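Local structure of putative chitobiase (Bacteroides thetaiotaomicron, 3HNM) at residues N47-Q52 / L157-A162. The protein is a putative chitobiase whose crystallised fragment is an F5/8 type C domain, probably a carbohydrate-binding module, that holds a magnesium ion. Residues are numbered along the deposited sequence; the frame is centred on the assembly and turned at random.
Sequences NNPGTQ and LGEVYA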
ATOM      1  N   ASN A  47      -9.993   5.635  -1.106  1.00 56.22           N
ATOM      2  CA  ASN A  47      -9.909   7.087  -0.927  1.00 56.23           C
ATOM      3  C   ASN A  47      -9.479   7.628   0.443  1.00 54.50           C
ATOM      4  O   ASN A  47      -8.795   8.648   0.495  1.00 54.81           O
ATOM      5  CB  ASN A  47     -11.235   7.747  -1.346  1.00 58.57           C
ATOM      6  CG  ASN A  47     -11.556   7.533  -2.826  1.00 60.60           C
ATOM      7  OD1 ASN A  47     -11.516   6.397  -3.326  1.00 61.49           O
ATOM      8  ND2 ASN A  47     -11.891   8.621  -3.529  1.00 60.91           N
ATOM      9  N   ASN A  48      -9.858   6.990   1.549  1.00 51.83           N
ATOM     10  CA  ASN A  48      -9.423   7.541   2.833  1.00 52.09           C
ATOM     11  C   ASN A  48      -8.685   6.618   3.806  1.00 51.62           C
ATOM     12  O   ASN A  48      -8.850   5.394   3.781  1.00 50.60           O
ATOM     13  CB  ASN A  48     -10.592   8.212   3.572  1.00 50.54           C
ATOM     14  CG  ASN A  48     -11.634   7.223   4.061  1.00 48.85           C
ATOM     15  OD1 ASN A  48     -12.318   6.577   3.269  1.00 47.84           O
ATOM     16  ND2 ASN A  48     -11.762   7.110   5.380  1.00 47.70           N
ATOM     17  N   PRO A  49      -7.819   7.208   4.656  1.00 51.52           N
ATOM     18  CA  PRO A  49      -7.047   6.455   5.652  1.00 51.83           C
ATOM     19  C   PRO A  49      -7.944   6.124   6.855  1.00 52.69           C
ATOM     20  O   PRO A  49      -7.490   5.554   7.851  1.00 53.51           O
ATOM     21  CB  PRO A  49      -5.925   7.421   6.040  1.00 51.00           C
ATOM     22  CG  PRO A  49      -5.819   8.349   4.874  1.00 50.83           C
ATOM     23  CD  PRO A  49      -7.259   8.564   4.492  1.00 51.14           C
ATOM     24  N   GLY A  50      -9.217   6.516   6.761  1.00 52.41           N
ATOM     25  CA  GLY A  50     -10.171   6.249   7.831  1.00 50.47           C
ATOM     26  C   GLY A  50     -10.456   4.759   7.962  1.00 48.98           C
ATOM     27  O   GLY A  50     -10.734   4.255   9.055  1.00 49.33           O
ATOM     28  N   THR A  51     -10.404   4.067   6.826  1.00 46.24           N
ATOM     29  CA  THR A  51     -10.614   2.631   6.750  1.00 44.00           C
ATOM     30  C   THR A  51      -9.207   2.058   6.690  1.00 43.07           C
ATOM     31  O   THR A  51      -8.307   2.687   6.119  1.00 43.66           O
ATOM     32  CB  THR A  51     -11.308   2.237   5.463  1.00 44.40           C
ATOM     33  OG1 THR A  51     -10.486   2.631   4.359  1.00 43.48           O
ATOM     34  CG2 THR A  51     -12.654   2.916   5.353  1.00 43.41           C
ATOM     35  N   GLN A  52      -9.012   0.862   7.246  1.00 40.06           N
ATOM     36  CA  GLN A  52      -7.678   0.254   7.266  1.00 36.18           C
ATOM     37  C   GLN A  52      -7.624  -1.152   6.693  1.00 34.83           C
ATOM     38  O   GLN A  52      -8.613  -1.679   6.199  1.00 35.94           O
ATOM     39  CB  GLN A  52      -7.156   0.195   8.705  1.00 32.03           C
ATOM     40  CG  GLN A  52      -7.798  -0.927   9.494  1.00 26.85           C
ATOM     41  CD  GLN A  52      -7.459  -0.897  10.953  1.00 26.39           C
ATOM     42  OE1 GLN A  52      -7.761  -1.831  11.688  1.00 24.21           O
ATOM     43  NE2 GLN A  52      -6.835   0.179  11.389  1.00 25.67           N
ATOM     44  N   LEU A 157      -2.353  -1.184   7.735  1.00 33.47           N
ATOM     45  CA  LEU A 157      -2.074  -0.116   6.778  1.00 34.41           C
ATOM     46  C   LEU A 157      -3.291   0.750   6.494  1.00 36.76           C
ATOM     47  O   LEU A 157      -4.397   0.240   6.312  1.00 37.68           O
ATOM     48  CB  LEU A 157      -1.594  -0.717   5.462  1.00 32.16           C
ATOM     49  CG  LEU A 157      -0.894   0.294   4.569  1.00 31.02           C
ATOM     50  CD1 LEU A 157       0.369   0.778   5.284  1.00 31.71           C
ATOM     51  CD2 LEU A 157      -0.543  -0.340   3.238  1.00 29.59           C
ATOM     52  N   GLY A 158      -3.080   2.061   6.432  1.00 38.12           N
ATOM     53  CA  GLY A 158      -4.179   2.966   6.152  1.00 38.84           C
ATOM     54  C   GLY A 158      -4.530   3.023   4.674  1.00 40.27           C
ATOM     55  O   GLY A 158      -5.644   2.669   4.280  1.00 40.45           O
ATOM     56  N   GLU A 159      -3.579   3.459   3.852  1.00 40.65           N
ATOM     57  CA  GLU A 159      -3.813   3.566   2.420  1.00 42.35           C
ATOM     58  C   GLU A 159      -2.557   3.855   1.577  1.00 43.21           C
ATOM     59  O   GLU A 159      -1.545   4.346   2.089  1.00 42.86           O
ATOM     60  CB  GLU A 159      -4.848   4.644   2.175  1.00 42.69           C
ATOM     61  CG  GLU A 159      -5.336   4.679   0.782  1.00 46.49           C
ATOM     62  CD  GLU A 159      -6.692   5.284   0.706  1.00 49.99           C
ATOM     63  OE1 GLU A 159      -6.812   6.449   1.160  1.00 52.80           O
ATOM     64  OE2 GLU A 159      -7.634   4.606   0.209  1.00 49.79           O
ATOM     65  N   VAL A 160      -2.648   3.565   0.277  1.00 43.74           N
ATOM     66  CA  VAL A 160      -1.546   3.754  -0.676  1.00 43.27           C
ATOM     67  C   VAL A 160      -1.885   4.730  -1.824  1.00 44.93           C
ATOM     68  O   VAL A 160      -2.860   4.533  -2.544  1.00 46.00           O
ATOM     69  CB  VAL A 160      -1.129   2.386  -1.278  1.00 41.55           C
ATOM     70  CG1 VAL A 160      -2.350   1.627  -1.721  1.00 39.99           C
ATOM     71  CG2 VAL A 160      -0.196   2.583  -2.462  1.00 41.67           C
ATOM     72  N   TYR A 161      -1.070   5.771  -1.994  1.00 46.73           N
ATOM     73  CA  TYR A 161      -1.272   6.785  -3.041  1.00 47.57           C
ATOM     74  C   TYR A 161      -0.280   6.605  -4.191  1.00 48.33           C
ATOM     75  O   TYR A 161       0.811   6.060  -3.998  1.00 48.39           O
ATOM     76  CB  TYR A 161      -1.084   8.188  -2.447  1.00 46.71           C
ATOM     77  CG  TYR A 161      -1.867   8.414  -1.182  1.00 47.56           C
ATOM     78  CD1 TYR A 161      -3.266   8.351  -1.194  1.00 47.62           C
ATOM     79  CD2 TYR A 161      -1.216   8.668   0.031  1.00 47.43           C
ATOM     80  CE1 TYR A 161      -4.012   8.531  -0.036  1.00 49.11           C
ATOM     81  CE2 TYR A 161      -1.951   8.851   1.206  1.00 49.52           C
ATOM     82  CZ  TYR A 161      -3.358   8.780   1.164  1.00 49.83           C
ATOM     83  OH  TYR A 161      -4.115   8.947   2.310  1.00 50.22           O
ATOM     84  N   ALA A 162      -0.653   7.079  -5.379  1.00 48.83           N
ATOM     85  CA  ALA A 162       0.218   6.983  -6.551  1.00 49.00           C
ATOM     86  C   ALA A 162      -0.015   8.147  -7.502  1.00 49.92           C
ATOM     87  O   ALA A 162      -1.150   8.397  -7.906  1.00 52.00           O
ATOM     88  CB  ALA A 162      -0.023   5.669  -7.271  1.00 48.70           C
TER
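Glu159 and Tyr161 reach the loop 47-52 through different first torsions: CG of Glu159 stands anti to its backbone N (chi1 -170°), whereas CG of Tyr161 lies beside the backbone N and anti to the carbonyl carbon (chi1 -50°). The extended glutamate chain puts its carboxylate beside the backbone of Asn47 and Asn48, yet no clear hydrogen bond joins the segments. OE2 of Glu159 is 2.9 Å from N of Asn47 at a poor angle. OE1 of Glu159 also lies 3.0 Å from O of Asn47, two acceptors, so the carboxylate's detailed placing is uncertain. Tyr161 offers its rim instead, with CG of Pro49 near the ring plane and 3.1 Å from the phenolic OH of Tyr161; the two side chains cross at about a right angle. Toward the start of the strand the contact passes to backbone, and CA of Gln52 sits 3.4 Å from O of Leu157.

The example illustrates how a strand and a loop distant in sequence can build one metal site in an F5/8 type C domain. Asn48, Thr51 and Gly158 bind the magnesium ion together with Ser43 and Asp46. O of Thr51 and O of Gly158 are 3.2 Å apart, two acceptors probably drawn together by the shared ion. OG1 of Thr51 is hydrogen-bonded to OD1 of Asp46.

A classic beta bulge sets Gly158 and Glu159 together opposite Ala83 of strand 74-83. Strand 156-166 runs antiparallel between 74-83 and the short strand 53-54, into which the loop 47-52 leads directly.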